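Local coordinates for polyketide synthase (Lyngbya majuscula 19L, PDB 3QIT), which probably releases the chain at the end of curacin A biosynthesis, acting as a decarboxylating thioesterase that yields a terminal alkene, at residues Q222-L227 and K254-Q259; L97-H102 and M107-I112; Q84-I89 and S114-K119; L236-S241 and E248-Q253. All coordinates share one frame; numbering follows the deposited sequence.

All four contacts belong to one alpha/beta-hydrolase domain and involve the helices that pack around its mixed sheet. Interaction 2 is the most central, its centre about 9 Å from the centre of the chain, and joins strand and helix without hydrogen bonds, mainly through apolar side chains. Interaction 3 shares helix 104-115 with it but lies farther out, at the helix end, where a salt bridge appears beside the second subunit. Interactions 1 and 4 share helix 247-256 in the same way: 236-241 with 248-253 is a buried strand-helix contact built on a tyrosine, whereas 222-227 with 254-259 is a partly buried helix-helix contact without a hydrogen bond across it. Interactions 2 and 4 reach the same sheet.

Interaction 1: Q222-L227 and K254-Q259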
loop_
_atom_site.group_PDB
_atom_site.type_symbol
_atom_site.label_atom_id
_atom_site.label_comp_id
_atom_site.label_asym_id
_atom_site.label_seq_id
_atom_site.Cartn_x
_atom_site.Cartn_y
_atom_site.Cartn_z
ATOM N N GLN B 222 -18.255 1.390 -6.724
ATOM C CA GLN B 222 -17.545 2.550 -6.183
ATOM C C GLN B 222 -16.827 3.338 -7.288
ATOM O O GLN B 222 -16.852 4.577 -7.298
ATOM C CB GLN B 222 -16.545 2.108 -5.109
ATOM C CG GLN B 222 -15.952 3.241 -4.281
ATOM C CD GLN B 222 -16.775 3.569 -3.036
ATOM O OE1 GLN B 222 -17.958 3.914 -3.122
ATOM N NE2 GLN B 222 -16.141 3.474 -1.869
ATOM N N TYR B 223 -16.195 2.607 -8.207
ATOM C CA TYR B 223 -15.465 3.227 -9.307
ATOM C C TYR B 223 -16.375 4.063 -10.199
ATOM O O TYR B 223 -16.002 5.160 -10.603
ATOM C CB TYR B 223 -14.686 2.206 -10.150
ATOM C CG TYR B 223 -13.823 2.902 -11.178
ATOM C CD1 TYR B 223 -12.861 3.827 -10.771
ATOM C CD2 TYR B 223 -14.008 2.694 -12.547
ATOM C CE1 TYR B 223 -12.068 4.507 -11.682
ATOM C CE2 TYR B 223 -13.204 3.373 -13.490
ATOM C CZ TYR B 223 -12.239 4.282 -13.039
ATOM O OH TYR B 223 -11.440 4.986 -13.921
ATOM N N LEU B 224 -17.564 3.548 -10.501
ATOM C CA LEU B 224 -18.531 4.303 -11.295
ATOM C C LEU B 224 -18.924 5.593 -10.579
ATOM O O LEU B 224 -19.136 6.625 -11.221
ATOM C CB LEU B 224 -19.776 3.463 -11.600
ATOM C CG LEU B 224 -19.594 2.244 -12.518
ATOM C CD1 LEU B 224 -20.911 1.481 -12.659
ATOM C CD2 LEU B 224 -19.064 2.664 -13.888
ATOM N N GLU B 225 -19.006 5.547 -9.251
ATOM C CA GLU B 225 -19.323 6.760 -8.511
ATOM C C GLU B 225 -18.218 7.800 -8.683
ATOM O O GLU B 225 -18.504 8.992 -8.786
ATOM C CB GLU B 225 -19.603 6.475 -7.030
ATOM C CG GLU B 225 -20.931 5.754 -6.773
ATOM C CD GLU B 225 -22.170 6.614 -7.054
ATOM O OE1 GLU B 225 -23.280 6.038 -7.155
ATOM O OE2 GLU B 225 -22.050 7.859 -7.165
ATOM N N MET B 226 -16.968 7.342 -8.725
ATOM C CA MET B 226 -15.837 8.222 -9.019
ATOM C C MET B 226 -16.019 8.850 -10.400
ATOM O O MET B 226 -15.936 10.079 -10.540
ATOM C CB MET B 226 -14.509 7.457 -8.938
ATOM C CG MET B 226 -13.351 8.087 -9.730
ATOM S SD MET B 226 -11.741 7.389 -9.333
ATOM C CE MET B 226 -11.465 8.157 -7.744
ATOM N N LEU B 227 -16.280 8.005 -11.401
ATOM C CA LEU B 227 -16.461 8.465 -12.786
ATOM C C LEU B 227 -17.608 9.478 -12.894
ATOM O O LEU B 227 -17.486 10.505 -13.583
ATOM C CB LEU B 227 -16.701 7.289 -13.739
ATOM C CG LEU B 227 -15.597 6.228 -13.934
ATOM C CD1 LEU B 227 -16.008 5.211 -14.964
ATOM C CD2 LEU B 227 -14.248 6.833 -14.296
ATOM N N LYS B 254 -20.699 5.397 -20.824
ATOM C CA LYS B 254 -21.471 6.485 -21.429
ATOM C C LYS B 254 -22.587 6.962 -20.493
ATOM O O LYS B 254 -22.815 8.171 -20.361
ATOM C CB LYS B 254 -22.048 6.046 -22.780
ATOM C CG LYS B 254 -23.034 7.038 -23.388
ATOM C CD LYS B 254 -23.472 6.638 -24.782
ATOM C CE LYS B 254 -24.171 5.295 -24.807
ATOM N NZ LYS B 254 -24.600 4.905 -26.189
ATOM N N MET B 255 -23.257 6.009 -19.836
ATOM C CA MET B 255 -24.358 6.290 -18.893
ATOM C C MET B 255 -23.864 7.003 -17.635
ATOM O O MET B 255 -24.552 7.854 -17.067
ATOM C CB MET B 255 -25.061 4.992 -18.480
ATOM C CG MET B 255 -25.870 4.310 -19.570
ATOM S SD MET B 255 -26.280 2.613 -19.087
ATOM C CE MET B 255 -27.793 2.327 -20.004
ATOM N N THR B 256 -22.673 6.626 -17.188
ATOM C CA THR B 256 -22.096 7.191 -15.988
ATOM C C THR B 256 -21.527 8.584 -16.207
ATOM O O THR B 256 -21.743 9.476 -15.387
ATOM C CB THR B 256 -21.044 6.227 -15.430
ATOM O OG1 THR B 256 -21.708 4.996 -15.112
ATOM C CG2 THR B 256 -20.394 6.791 -14.186
ATOM N N MET B 257 -20.810 8.762 -17.317
ATOM C CA MET B 257 -20.120 10.012 -17.610
ATOM C C MET B 257 -20.873 10.703 -18.750
ATOM O O MET B 257 -20.387 10.737 -19.883
ATOM C CB MET B 257 -18.678 9.738 -18.038
ATOM C CG MET B 257 -17.841 8.957 -17.011
ATOM S SD MET B 257 -16.103 8.867 -17.491
ATOM C CE MET B 257 -15.640 10.576 -17.234
ATOM N N THR B 258 -22.050 11.247 -18.432
ATOM C CA THR B 258 -22.988 11.764 -19.460
ATOM C C THR B 258 -22.477 13.002 -20.204
ATOM O O THR B 258 -22.946 13.308 -21.313
ATOM C CB THR B 258 -24.381 12.071 -18.867
ATOM O OG1 THR B 258 -24.234 12.949 -17.746
ATOM C CG2 THR B 258 -25.092 10.779 -18.433
ATOM N N GLN B 259 -21.523 13.712 -19.600
ATOM C CA GLN B 259 -20.957 14.906 -20.213
ATOM C C GLN B 259 -19.688 14.646 -21.006
ATOM O O GLN B 259 -19.203 15.539 -21.693
ATOM C CB GLN B 259 -20.739 16.023 -19.182
ATOM C CG GLN B 259 -22.023 16.783 -18.813
ATOM C CD GLN B 259 -22.819 17.250 -20.034
ATOM O OE1 GLN B 259 -23.922 16.760 -20.292
ATOM N NE2 GLN B 259 -22.256 18.191 -20.796
#
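In the helical layer of the alpha/beta-hydrolase fold, L224 and L227 of helix 220-229 meet T256 and M257 at the C-terminal end of helix 247-256. The CA atoms nearest each other set the register: L227 pairs with M257 at 6.2 Å, and L224 with T256. T256 presents its methyl to the other helix. CG2 stands anti to its own backbone N, because OG1 takes the place beside that N (chi1 -61°), and this brings CG2 to 3.2 Å from the carbonyl O of L224 and 3.8 Å from CB of L227. OG1 comes no nearer than 3.7 Å to CD2 of L224; its hydrogen bond is with NE2 of Q252, one turn back, and none is formed across the contact. M257 is the first residue to leave helical geometry. Its CG touches L227 CB at 3.8 Å, and a bend at chi3 (70°) keeps the terminal methyl by the same leucine, with CE 4.1 Å from L227 O. M257 also touches I230, T234 and L236, while L227 packs on T110 and L130, and its CG lies over one face of the Y223 ring, near the rim. An alanine at M257 would lack CG, SD and CE and would probably open a gap between L227 and strand 234-239. Here two neighbouring helices of the alpha/beta-hydrolase fold pack together beside strand 234-239 of the central sheet.

Interaction 2: L97-H102 and M107-I112; sequences LLLVGH and MLATAI
L99 reaches from strand 97-102 over A109 and I112 of helix 104-115, and one methyl does most of the touching. With CG anti to the backbone N (chi1 180°), L99 CD2 comes to 4.0 Å from A109 CB and 3.7 Å from A109 O. The same CD2 meets I112 CG2 at 3.4 Å, tighter than usual carbon contact, the two side chains crossing at about a right angle. Farther along the strand G101 faces A109, with G101 CA 4.4 Å from A109 CB. A CB built on G101 would fall only 3.1 Å from that methyl, so a side chain on G101 would probably crowd A109. This is consistent with G101 being the first glycine of a nucleophile elbow. The segment axes approach to 7.3 Å at 145°, as the chain reverses from strand into helix in a beta-alpha-beta unit. L99 also touches L30 and L123 of the flanking strands 28-32 and 120-126, I112 leans on I89 of helix 78-91, and L148 of the second subunit packs on I112.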
loop_
_atom_site.group_PDB
_atom_site.type_symbol
_atom_site.label_atom_id
_atom_site.label_comp_id
_atom_site.label_asym_id
_atom_site.label_seq_id
_atom_site.Cartn_x
_atom_site.Cartn_y
_atom_site.Cartn_z
ATOM N N LEU B 97 -3.681 21.766 -17.142
ATOM C CA LEU B 97 -2.947 21.053 -18.186
ATOM C C LEU B 97 -3.829 19.989 -18.842
ATOM O O LEU B 97 -4.942 19.702 -18.375
ATOM C CB LEU B 97 -1.656 20.422 -17.618
ATOM C CG LEU B 97 -1.702 19.594 -16.322
ATOM C CD1 LEU B 97 -2.412 18.248 -16.512
ATOM C CD2 LEU B 97 -0.307 19.359 -15.820
ATOM N N LEU B 98 -3.326 19.415 -19.925
ATOM C CA LEU B 98 -4.027 18.338 -20.614
ATOM C C LEU B 98 -3.511 17.041 -20.018
ATOM O O LEU B 98 -2.308 16.838 -19.977
ATOM C CB LEU B 98 -3.732 18.411 -22.114
ATOM C CG LEU B 98 -4.252 19.664 -22.824
ATOM C CD1 LEU B 98 -3.684 19.775 -24.244
ATOM C CD2 LEU B 98 -5.792 19.712 -22.836
ATOM N N LEU B 99 -4.417 16.209 -19.498
ATOM C CA LEU B 99 -4.038 14.954 -18.853
ATOM C C LEU B 99 -4.531 13.796 -19.707
ATOM O O LEU B 99 -5.720 13.700 -19.975
ATOM C CB LEU B 99 -4.656 14.861 -17.451
ATOM C CG LEU B 99 -4.350 13.594 -16.641
ATOM C CD1 LEU B 99 -2.849 13.355 -16.464
ATOM C CD2 LEU B 99 -5.047 13.713 -15.285
ATOM N N VAL B 100 -3.614 12.909 -20.098
ATOM C CA VAL B 100 -3.924 11.815 -21.014
ATOM C C VAL B 100 -3.468 10.534 -20.316
ATOM O O VAL B 100 -2.377 10.498 -19.733
ATOM C CB VAL B 100 -3.142 11.950 -22.322
ATOM C CG1 VAL B 100 -3.596 10.856 -23.319
ATOM C CG2 VAL B 100 -3.354 13.360 -22.914
ATOM N N GLY B 101 -4.274 9.484 -20.360
ATOM C CA GLY B 101 -3.869 8.208 -19.729
ATOM C C GLY B 101 -4.299 7.075 -20.611
ATOM O O GLY B 101 -5.310 7.196 -21.298
ATOM N N HIS B 102 -3.535 5.983 -20.607
ATOM C CA HIS B 102 -3.866 4.803 -21.407
ATOM C C HIS B 102 -4.060 3.581 -20.496
ATOM O O HIS B 102 -3.168 3.250 -19.704
ATOM C CB HIS B 102 -2.741 4.465 -22.379
ATOM C CG HIS B 102 -2.974 3.183 -23.116
ATOM N ND1 HIS B 102 -2.218 2.050 -22.906
ATOM C CD2 HIS B 102 -3.899 2.853 -24.047
ATOM C CE1 HIS B 102 -2.665 1.077 -23.685
ATOM N NE2 HIS B 102 -3.690 1.530 -24.375
ATOM N N MET B 107 -7.155 4.894 -15.814
ATOM C CA MET B 107 -7.757 4.732 -14.479
ATOM C C MET B 107 -7.070 5.700 -13.508
ATOM O O MET B 107 -7.735 6.427 -12.798
ATOM C CB MET B 107 -7.611 3.283 -13.961
ATOM C CG MET B 107 -8.212 3.065 -12.574
ATOM S SD MET B 107 -7.130 3.577 -11.207
ATOM C CE MET B 107 -5.785 2.382 -11.288
ATOM N N LEU B 108 -5.737 5.730 -13.518
ATOM C CA LEU B 108 -5.008 6.656 -12.633
ATOM C C LEU B 108 -5.325 8.119 -12.929
ATOM O O LEU B 108 -5.464 8.934 -12.007
ATOM C CB LEU B 108 -3.492 6.414 -12.651
ATOM C CG LEU B 108 -3.100 5.056 -12.038
ATOM C CD1 LEU B 108 -1.666 4.673 -12.504
ATOM C CD2 LEU B 108 -3.176 5.087 -10.517
ATOM N N ALA B 109 -5.440 8.427 -14.212
ATOM C CA ALA B 109 -5.794 9.767 -14.649
ATOM C C ALA B 109 -7.163 10.157 -14.125
ATOM O O ALA B 109 -7.340 11.290 -13.680
ATOM C CB ALA B 109 -5.747 9.863 -16.165
ATOM N N THR B 110 -8.134 9.241 -14.157
ATOM C CA THR B 110 -9.472 9.576 -13.624
ATOM C C THR B 110 -9.419 9.884 -12.127
ATOM O O THR B 110 -10.114 10.778 -11.630
ATOM C CB THR B 110 -10.577 8.497 -13.874
ATOM O OG1 THR B 110 -10.281 7.282 -13.169
ATOM C CG2 THR B 110 -10.744 8.206 -15.349
ATOM N N ALA B 111 -8.608 9.139 -11.404
ATOM C CA ALA B 111 -8.522 9.347 -9.975
ATOM C C ALA B 111 -7.878 10.685 -9.666
ATOM O O ALA B 111 -8.397 11.464 -8.854
ATOM C CB ALA B 111 -7.795 8.193 -9.308
ATOM N N ILE B 112 -6.805 11.010 -10.365
ATOM C CA ILE B 112 -6.152 12.296 -10.082
ATOM C C ILE B 112 -7.020 13.497 -10.500
ATOM O O ILE B 112 -7.059 14.492 -9.795
ATOM C CB ILE B 112 -4.688 12.363 -10.590
ATOM C CG1 ILE B 112 -3.895 13.436 -9.818
ATOM C CG2 ILE B 112 -4.625 12.673 -12.044
ATOM C CD1 ILE B 112 -3.525 13.059 -8.392
#

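Interaction 3: Q84-I89 and S114-K119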
loop_
_atom_site.group_PDB
_atom_site.type_symbol
_atom_site.label_atom_id
_atom_site.label_comp_id
_atom_site.label_asym_id
_atom_site.label_seq_id
_atom_site.Cartn_x
_atom_site.Cartn_y
_atom_site.Cartn_z
ATOM N N GLN B 84 2.438 9.374 -6.559
ATOM C CA GLN B 84 3.529 9.671 -7.468
ATOM C C GLN B 84 3.056 10.669 -8.526
ATOM O O GLN B 84 3.761 11.635 -8.814
ATOM C CB GLN B 84 4.018 8.373 -8.167
ATOM C CG GLN B 84 5.214 8.591 -9.089
ATOM C CD GLN B 84 5.520 7.385 -9.999
ATOM O OE1 GLN B 84 4.958 6.285 -9.850
ATOM N NE2 GLN B 84 6.434 7.603 -10.938
ATOM N N ILE B 85 1.895 10.403 -9.135
ATOM C CA ILE B 85 1.351 11.343 -10.147
ATOM C C ILE B 85 1.035 12.739 -9.535
ATOM O O ILE B 85 1.349 13.760 -10.137
ATOM C CB ILE B 85 0.144 10.763 -10.886
ATOM C CG1 ILE B 85 0.575 9.553 -11.706
ATOM C CG2 ILE B 85 -0.526 11.828 -11.812
ATOM C CD1 ILE B 85 -0.567 8.664 -12.118
ATOM N N ASP B 86 0.442 12.762 -8.345
ATOM C CA ASP B 86 0.193 14.028 -7.605
ATOM C C ASP B 86 1.513 14.784 -7.401
ATOM O O ASP B 86 1.587 16.004 -7.612
ATOM C CB ASP B 86 -0.448 13.729 -6.251
ATOM C CG ASP B 86 -1.231 14.914 -5.659
ATOM O OD1 ASP B 86 -1.759 15.765 -6.419
ATOM O OD2 ASP B 86 -1.346 14.963 -4.413
ATOM N N ARG B 87 2.563 14.066 -7.000
ATOM C CA ARG B 87 3.878 14.697 -6.845
ATOM C C ARG B 87 4.396 15.316 -8.156
ATOM O O ARG B 87 4.931 16.427 -8.148
ATOM C CB ARG B 87 4.894 13.686 -6.297
ATOM C CG ARG B 87 6.296 14.249 -6.141
ATOM C CD ARG B 87 6.300 15.372 -5.098
ATOM N NE ARG B 87 7.615 15.983 -4.958
ATOM C CZ ARG B 87 8.036 17.019 -5.680
ATOM N NH1 ARG B 87 7.240 17.569 -6.596
ATOM N NH2 ARG B 87 9.249 17.516 -5.476
ATOM N N VAL B 88 4.219 14.601 -9.273
ATOM C CA VAL B 88 4.639 15.091 -10.586
ATOM C C VAL B 88 3.871 16.373 -10.941
ATOM O O VAL B 88 4.468 17.356 -11.402
ATOM C CB VAL B 88 4.411 14.026 -11.700
ATOM C CG1 VAL B 88 4.681 14.651 -13.063
ATOM C CG2 VAL B 88 5.340 12.808 -11.490
ATOM N N ILE B 89 2.568 16.378 -10.685
ATOM C CA ILE B 89 1.754 17.583 -10.950
ATOM C C ILE B 89 2.244 18.774 -10.139
ATOM O O ILE B 89 2.352 19.902 -10.665
ATOM C CB ILE B 89 0.268 17.327 -10.719
ATOM C CG1 ILE B 89 -0.241 16.383 -11.800
ATOM C CG2 ILE B 89 -0.540 18.660 -10.790
ATOM C CD1 ILE B 89 -1.553 15.700 -11.466
ATOM N N SER B 114 -10.211 13.492 -10.382
ATOM C CA SER B 114 -11.275 13.569 -9.372
ATOM C C SER B 114 -10.807 14.321 -8.134
ATOM O O SER B 114 -11.593 15.035 -7.503
ATOM C CB SER B 114 -11.830 12.175 -9.026
ATOM O OG SER B 114 -10.988 11.451 -8.138
ATOM N N VAL B 115 -9.519 14.190 -7.826
ATOM C CA VAL B 115 -8.887 14.815 -6.661
ATOM C C VAL B 115 -8.421 16.256 -6.913
ATOM O O VAL B 115 -8.556 17.114 -6.035
ATOM C CB VAL B 115 -7.705 13.950 -6.145
ATOM C CG1 VAL B 115 -6.893 14.674 -5.056
ATOM C CG2 VAL B 115 -8.217 12.613 -5.625
ATOM N N ARG B 116 -7.867 16.517 -8.101
ATOM C CA ARG B 116 -7.299 17.812 -8.427
ATOM C C ARG B 116 -7.969 18.423 -9.677
ATOM O O ARG B 116 -7.276 18.781 -10.637
ATOM C CB ARG B 116 -5.801 17.679 -8.719
ATOM C CG ARG B 116 -4.987 16.935 -7.652
ATOM C CD ARG B 116 -4.991 17.704 -6.337
ATOM N NE ARG B 116 -4.129 17.057 -5.338
ATOM C CZ ARG B 116 -4.298 17.152 -4.020
ATOM N NH1 ARG B 116 -5.335 17.822 -3.505
ATOM N NH2 ARG B 116 -3.445 16.533 -3.209
ATOM N N PRO B 117 -9.307 18.547 -9.672
ATOM C CA PRO B 117 -9.965 19.027 -10.897
ATOM C C PRO B 117 -9.501 20.388 -11.400
ATOM O O PRO B 117 -9.464 20.605 -12.609
ATOM C CB PRO B 117 -11.450 19.084 -10.492
ATOM C CG PRO B 117 -11.444 19.169 -9.015
ATOM C CD PRO B 117 -10.290 18.293 -8.607
ATOM N N LYS B 118 -9.139 21.307 -10.500
ATOM C CA LYS B 118 -8.758 22.649 -10.946
ATOM C C LYS B 118 -7.464 22.638 -11.763
ATOM O O LYS B 118 -7.192 23.560 -12.525
ATOM C CB LYS B 118 -8.636 23.607 -9.759
ATOM C CG LYS B 118 -9.921 23.760 -8.963
ATOM C CD LYS B 118 -9.695 24.682 -7.770
ATOM C CE LYS B 118 -10.960 24.856 -6.933
ATOM N NZ LYS B 118 -11.231 23.653 -6.092
ATOM N N LYS B 119 -6.692 21.565 -11.631
ATOM C CA LYS B 119 -5.427 21.434 -12.334
ATOM C C LYS B 119 -5.555 20.901 -13.763
ATOM O O LYS B 119 -4.577 20.891 -14.510
ATOM C CB LYS B 119 -4.460 20.575 -11.506
ATOM C CG LYS B 119 -4.083 21.281 -10.185
ATOM C CD LYS B 119 -3.121 20.476 -9.322
ATOM C CE LYS B 119 -2.934 21.108 -7.944
ATOM N NZ LYS B 119 -2.325 22.470 -8.008
#
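D86 and R116 form a bidentate salt bridge that joins helix 78-91 to the C-terminal end of helix 104-115, two helices of the alpha/beta-hydrolase fold. The arginine approaches side-on: NE donates to D86 OD1 at 2.9 Å with an N-H...O angle of 169°, and NH2 donates to D86 OD2 at 2.9 Å in a similarly straight bond. Both oxygens lie close to the guanidinium plane and are met on their syn sides, with the donors tilted somewhat out of the carboxylate plane, and the two flat groups are turned only 23° from each other. Two bonds to two atoms should hold the rotation of both groups. The aspartate gets there with CG anti to its backbone N (chi1 -157°), while R116, the first residue past helical geometry, bends at chi2. V115 CG1 sits 3.5 Å above the guanidinium plane, near its rim. The remaining NH1 has a salt bridge with D149 of the second subunit, whose L148 packs on both D86 and R116, so the pair is part of the dimer contact. Beyond the charges, the short 3-10 turn 117-119 is tied to R116 by K119 N bonding to R116 O at 3.0 Å. It brings the lysine's aliphatic chain beside I89, which also packs on I112 and L30. K119 CD and I89 CG2 press together at 3.5 Å, closer than ordinary carbon contact.

Interaction 4: L236-S241 and E248-Q253; sequences LVYGDS and EDLQQQ
L250 covers one face of the Y238 ring, and Q253 meets its edge at the hydroxyl end. The leucine and the tyrosine run past each other in opposite directions, and this places the leucine methyl CD2 over the face, 3.5 Å from the centroid and 17° off the normal, a CH-pi contact. The closest ring atom is CE1, 3.4 Å from L250 CD2. Q253 starts with CG beside the backbone N (chi1 -72°), and the extended chain carries OE1 into the plane of the ring, with the amide turned only 20° from it. Y238 OH donates to Q253 OE1 at 2.5 Å, unusually short, and the exact length is doubtful; OE1 also lies 3.2 Å from Y238 CE1. A water donates to Y238 OH at 2.9 Å and to L250 O at 2.7 Å, tying the hydroxyl to the helix backbone. NE2 of Q253 is hydrogen-bonded to L128 O, which probably helps to hold the amide in this orientation. A phenylalanine in place of Y238 would keep the ring over L250 but would probably leave Q253 OE1 without its donor and the water held less firmly. Nearby, G239 N bonds to E127 OE2, the acid of a probable Ser-His-Glu triad, so this strand end adjoins the likely active site. The short axes of 236-239 and 248-253 run nearly antiparallel and approach to 11.4 Å. Strand 261-265 completes the beta-alpha-beta unit; its F264 meets the Y238 ring, while L236 packs on L125 of strand 120-126 and Q252 rests on L224 of helix 220-229.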
loop_
_atom_site.group_PDB
_atom_site.type_symbol
_atom_site.label_atom_id
_atom_site.label_comp_id
_atom_site.label_asym_id
_atom_site.label_seq_id
_atom_site.Cartn_x
_atom_site.Cartn_y
_atom_site.Cartn_z
ATOM N N LEU B 236 -13.586 10.373 -23.817
ATOM C CA LEU B 236 -13.370 8.928 -23.814
ATOM C C LEU B 236 -12.927 8.473 -25.199
ATOM O O LEU B 236 -13.651 8.662 -26.186
ATOM C CB LEU B 236 -14.638 8.175 -23.368
ATOM C CG LEU B 236 -15.112 8.444 -21.943
ATOM C CD1 LEU B 236 -16.594 8.046 -21.744
ATOM C CD2 LEU B 236 -14.198 7.706 -20.912
ATOM N N VAL B 237 -11.741 7.874 -25.279
ATOM C CA VAL B 237 -11.196 7.441 -26.559
ATOM C C VAL B 237 -11.117 5.924 -26.611
ATOM O O VAL B 237 -10.536 5.299 -25.725
ATOM C CB VAL B 237 -9.807 8.050 -26.811
ATOM C CG1 VAL B 237 -9.299 7.720 -28.223
ATOM C CG2 VAL B 237 -9.823 9.552 -26.532
ATOM N N TYR B 238 -11.695 5.331 -27.651
ATOM C CA TYR B 238 -11.666 3.866 -27.793
ATOM C C TYR B 238 -11.143 3.428 -29.133
ATOM O O TYR B 238 -11.267 4.146 -30.130
ATOM C CB TYR B 238 -13.061 3.278 -27.645
ATOM C CG TYR B 238 -13.807 3.698 -26.417
ATOM C CD1 TYR B 238 -13.567 3.076 -25.177
ATOM C CD2 TYR B 238 -14.789 4.679 -26.485
ATOM C CE1 TYR B 238 -14.290 3.450 -24.028
ATOM C CE2 TYR B 238 -15.500 5.071 -25.346
ATOM C CZ TYR B 238 -15.252 4.446 -24.124
ATOM O OH TYR B 238 -15.971 4.835 -23.017
ATOM N N GLY B 239 -10.552 2.237 -29.156
ATOM C CA GLY B 239 -10.152 1.607 -30.406
ATOM C C GLY B 239 -11.347 0.877 -31.016
ATOM O O GLY B 239 -12.049 0.122 -30.341
ATOM N N ASP B 240 -11.581 1.085 -32.302
ATOM C CA ASP B 240 -12.750 0.480 -32.929
ATOM C C ASP B 240 -12.619 -1.036 -33.066
ATOM O O ASP B 240 -13.616 -1.719 -33.281
ATOM C CB ASP B 240 -13.115 1.165 -34.260
ATOM C CG ASP B 240 -12.039 1.027 -35.322
ATOM O OD1 ASP B 240 -10.949 0.486 -35.039
ATOM O OD2 ASP B 240 -12.292 1.482 -36.462
ATOM N N SER B 241 -11.397 -1.557 -32.929
ATOM C CA SER B 241 -11.196 -3.016 -32.884
ATOM C C SER B 241 -10.678 -3.522 -31.526
ATOM O O SER B 241 -10.288 -4.688 -31.392
ATOM C CB SER B 241 -10.332 -3.515 -34.058
ATOM O OG SER B 241 -9.026 -2.945 -34.049
ATOM N N GLU B 248 -21.651 -3.638 -23.205
ATOM C CA GLU B 248 -22.188 -3.228 -21.898
ATOM C C GLU B 248 -21.250 -2.313 -21.108
ATOM O O GLU B 248 -21.720 -1.453 -20.356
ATOM C CB GLU B 248 -22.557 -4.437 -21.027
ATOM C CG GLU B 248 -21.469 -5.495 -20.920
ATOM C CD GLU B 248 -21.687 -6.641 -21.900
ATOM O OE1 GLU B 248 -21.891 -7.780 -21.420
ATOM O OE2 GLU B 248 -21.670 -6.406 -23.138
ATOM N N ASP B 249 -19.939 -2.516 -21.250
ATOM C CA ASP B 249 -18.954 -1.662 -20.573
ATOM C C ASP B 249 -18.925 -0.278 -21.215
ATOM O O ASP B 249 -18.851 0.731 -20.505
ATOM C CB ASP B 249 -17.538 -2.252 -20.628
ATOM C CG ASP B 249 -17.416 -3.584 -19.903
ATOM O OD1 ASP B 249 -18.068 -3.751 -18.851
ATOM O OD2 ASP B 249 -16.651 -4.454 -20.390
ATOM N N LEU B 250 -18.958 -0.239 -22.553
ATOM C CA LEU B 250 -19.045 1.038 -23.283
ATOM C C LEU B 250 -20.312 1.784 -22.905
ATOM O O LEU B 250 -20.276 2.994 -22.676
ATOM C CB LEU B 250 -19.023 0.822 -24.796
ATOM C CG LEU B 250 -17.734 0.298 -25.429
ATOM C CD1 LEU B 250 -17.946 0.120 -26.932
ATOM C CD2 LEU B 250 -16.577 1.227 -25.159
ATOM N N GLN B 251 -21.431 1.051 -22.852
ATOM C CA GLN B 251 -22.712 1.610 -22.437
ATOM C C GLN B 251 -22.646 2.145 -21.007
ATOM O O GLN B 251 -23.112 3.260 -20.726
ATOM C CB GLN B 251 -23.830 0.567 -22.593
ATOM C CG GLN B 251 -25.251 1.098 -22.386
ATOM C CD GLN B 251 -25.635 2.242 -23.327
ATOM O OE1 GLN B 251 -26.387 3.146 -22.942
ATOM N NE2 GLN B 251 -25.129 2.204 -24.562
ATOM N N GLN B 252 -22.068 1.351 -20.103
ATOM C CA GLN B 252 -21.927 1.779 -18.720
ATOM C C GLN B 252 -21.131 3.066 -18.587
ATOM O O GLN B 252 -21.551 3.971 -17.865
ATOM C CB GLN B 252 -21.307 0.681 -17.851
ATOM C CG GLN B 252 -21.382 0.985 -16.360
ATOM C CD GLN B 252 -22.797 1.273 -15.880
ATOM O OE1 GLN B 252 -23.673 0.408 -15.931
ATOM N NE2 GLN B 252 -23.025 2.492 -15.405
ATOM N N GLN B 253 -19.989 3.154 -19.276
ATOM C CA GLN B 253 -19.176 4.375 -19.236
ATOM C C GLN B 253 -19.934 5.593 -19.750
ATOM O O GLN B 253 -19.850 6.675 -19.159
ATOM C CB GLN B 253 -17.849 4.194 -19.988
ATOM C CG GLN B 253 -16.875 3.283 -19.209
ATOM C CD GLN B 253 -15.609 2.943 -19.992
ATOM O OE1 GLN B 253 -15.341 3.511 -21.037
ATOM N NE2 GLN B 253 -14.821 2.017 -19.467
HETATM O O HOH W 1 -18.693 4.813 -23.912
#